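Local coordinates for nucleoporin NUP82 (Chaetomium thermophilum, PDB 5CWW), which is a nucleoporin that probably acts as a structural component of the nuclear pore complex and as a docking site for transport factors, at residues T320-L325 with R454-R459. Sequence-based numbering, arbitrary orientation.
Sequences TPEERL and RSKNKR
Lys456 reaches across to Glu322 with its ammonium group, joining two excursions from the β-propeller that forms this N-terminal part of NUP82. Glu322 lies in the first turn of helix 321-338, part of an insertion between strands 281-284 and 369-370; Lys456 belongs to the long loop between strands 437-441 and 469-476. The meeting place is at the protein surface, its centre about 34 Å from the centre of the chain.

A lysine suits this place because its chain is long enough to bridge backbones whose nearest CA atoms, those of Leu325 and Lys456, are 9.7 Å apart. Lys456 CG stands anti to the backbone N (chi1 171°) and every later torsion is also extended, which carries NZ straight out to the carboxylate. On the way, Lys456 CD passes 4.4 Å from Leu325 CD2, a loose apolar contact. Glu322 bends at chi2 (-62°), and its side chain meets the lysine at roughly a right angle. Lys456 NZ donates to Glu322 OE1 in a salt bridge; the modelled separation of 2.4 Å is implausibly short, and with Glu322 built in two conformers its exact value is doubtful. An acidic residue fits the helix's first turn, where the helix dipole would probably favour negative charge.

Pro321, which needs no backbone N-H at this helix start, follows the N-cap Thr320, whose OG1 accepts from Glu323 N at 3.0 Å. Arg459 suits its place by length and flatness: its extended chain brings one guanidinium face over the Pro321 ring, with Pro321 CG 3.8 Å from Arg459 NH1.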
loop_
_atom_site.group_PDB
_atom_site.type_symbol
_atom_site.label_atom_id
_atom_site.label_comp_id
_atom_site.label_asym_id
_atom_site.label_seq_id
_atom_site.Cartn_x
_atom_site.Cartn_y
_atom_site.Cartn_z
ATOM N N THR B 320 15.840 13.946 24.028
ATOM C CA THR B 320 14.518 13.896 24.639
ATOM C C THR B 320 14.189 12.472 25.081
ATOM O O THR B 320 14.723 11.514 24.523
ATOM C CB THR B 320 13.431 14.388 23.666
ATOM O OG1 THR B 320 13.307 13.466 22.575
ATOM C CG2 THR B 320 13.777 15.765 23.123
ATOM N N PRO B 321 13.310 12.324 26.087
ATOM C CA PRO B 321 12.912 10.978 26.516
ATOM C C PRO B 321 12.176 10.222 25.413
ATOM O O PRO B 321 12.108 8.994 25.449
ATOM C CB PRO B 321 11.992 11.241 27.716
ATOM C CG PRO B 321 11.513 12.635 27.539
ATOM C CD PRO B 321 12.631 13.374 26.866
ATOM N N GLU B 322 11.641 10.957 24.444
ATOM C CA GLU B 322 10.951 10.352 23.313
ATOM C C GLU B 322 11.960 9.801 22.311
ATOM O O GLU B 322 11.705 8.805 21.639
ATOM C CB GLU B 322 10.035 11.372 22.631
ATOM C CG GLU B 322 9.179 12.194 23.587
ATOM C CD GLU B 322 8.217 11.348 24.399
ATOM O OE1 GLU B 322 7.970 10.184 24.017
ATOM O OE2 GLU B 322 7.703 11.849 25.423
ATOM N N GLU B 323 13.110 10.459 22.219
ATOM C CA GLU B 323 14.164 10.035 21.306
ATOM C C GLU B 323 14.898 8.823 21.870
ATOM O O GLU B 323 15.362 7.963 21.120
ATOM C CB GLU B 323 15.143 11.185 21.056
ATOM C CG GLU B 323 16.195 10.899 19.997
ATOM C CD GLU B 323 17.137 12.070 19.781
ATOM O OE1 GLU B 323 17.933 12.027 18.819
ATOM O OE2 GLU B 323 17.084 13.034 20.575
ATOM N N ARG B 324 15.001 8.760 23.195
ATOM C CA ARG B 324 15.667 7.645 23.861
ATOM C C ARG B 324 14.805 6.386 23.816
ATOM O O ARG B 324 15.323 5.268 23.809
ATOM C CB ARG B 324 15.998 8.003 25.313
ATOM C CG ARG B 324 17.045 9.102 25.458
ATOM C CD ARG B 324 17.455 9.316 26.911
ATOM N NE ARG B 324 16.359 9.817 27.740
ATOM C CZ ARG B 324 15.606 9.070 28.548
ATOM N NH1 ARG B 324 15.806 7.763 28.654
ATOM N NH2 ARG B 324 14.639 9.639 29.257
ATOM N N LEU B 325 13.489 6.571 23.784
ATOM C CA LEU B 325 12.560 5.449 23.773
ATOM C C LEU B 325 12.621 4.689 22.454
ATOM O O LEU B 325 12.503 3.466 22.432
ATOM C CB LEU B 325 11.131 5.938 24.029
ATOM C CG LEU B 325 10.029 4.873 23.995
ATOM C CD1 LEU B 325 10.293 3.774 25.012
ATOM C CD2 LEU B 325 8.670 5.511 24.238
ATOM N N ARG B 454 2.482 1.295 28.231
ATOM C CA ARG B 454 1.628 1.943 29.222
ATOM C C ARG B 454 2.431 2.376 30.447
ATOM O O ARG B 454 1.963 3.181 31.253
ATOM C CB ARG B 454 0.493 1.006 29.636
ATOM C CG ARG B 454 -0.470 0.692 28.504
ATOM C CD ARG B 454 -1.568 -0.256 28.945
ATOM N NE ARG B 454 -2.455 -0.608 27.839
ATOM C CZ ARG B 454 -3.486 0.128 27.433
ATOM N NH1 ARG B 454 -3.775 1.275 28.033
ATOM N NH2 ARG B 454 -4.230 -0.287 26.417
ATOM N N SER B 455 3.642 1.840 30.575
ATOM C CA SER B 455 4.537 2.199 31.669
ATOM C C SER B 455 4.887 3.684 31.629
ATOM O O SER B 455 5.058 4.321 32.667
ATOM C CB SER B 455 5.817 1.361 31.603
ATOM O OG SER B 455 5.521 -0.023 31.529
ATOM N N LYS B 456 4.993 4.226 30.419
ATOM C CA LYS B 456 5.336 5.630 30.228
ATOM C C LYS B 456 4.243 6.548 30.764
ATOM O O LYS B 456 3.058 6.336 30.503
ATOM C CB LYS B 456 5.577 5.920 28.743
ATOM C CG LYS B 456 5.733 7.399 28.402
ATOM C CD LYS B 456 5.937 7.601 26.910
ATOM C CE LYS B 456 5.920 9.074 26.539
ATOM N NZ LYS B 456 6.040 9.277 25.069
ATOM N N ASN B 457 4.656 7.571 31.508
ATOM C CA ASN B 457 3.738 8.587 32.008
ATOM C C ASN B 457 3.796 9.835 31.138
ATOM O O ASN B 457 4.873 10.377 30.888
ATOM C CB ASN B 457 4.068 8.941 33.458
ATOM C CG ASN B 457 3.841 7.780 34.408
ATOM O OD1 ASN B 457 3.909 6.616 34.012
ATOM N ND2 ASN B 457 3.568 8.092 35.670
ATOM N N LYS B 458 2.634 10.287 30.677
ATOM C CA LYS B 458 2.561 11.440 29.788
ATOM C C LYS B 458 3.031 12.703 30.497
ATOM O O LYS B 458 2.624 12.982 31.625
ATOM C CB LYS B 458 1.135 11.628 29.266
ATOM C CG LYS B 458 0.592 10.429 28.500
ATOM C CD LYS B 458 -0.772 10.725 27.895
ATOM C CE LYS B 458 -1.318 9.522 27.140
ATOM N NZ LYS B 458 -2.602 9.828 26.448
ATOM N N ARG B 459 3.889 13.463 29.822
ATOM C CA ARG B 459 4.430 14.699 30.373
ATOM C C ARG B 459 3.797 15.900 29.680
ATOM O O ARG B 459 3.753 15.969 28.451
ATOM C CB ARG B 459 5.951 14.732 30.216
ATOM C CG ARG B 459 6.651 13.539 30.848
ATOM C CD ARG B 459 8.163 13.689 30.816
ATOM N NE ARG B 459 8.834 12.527 31.389
ATOM C CZ ARG B 459 10.149 12.425 31.555
ATOM N NH1 ARG B 459 10.949 13.418 31.193
ATOM N NH2 ARG B 459 10.666 11.325 32.086
#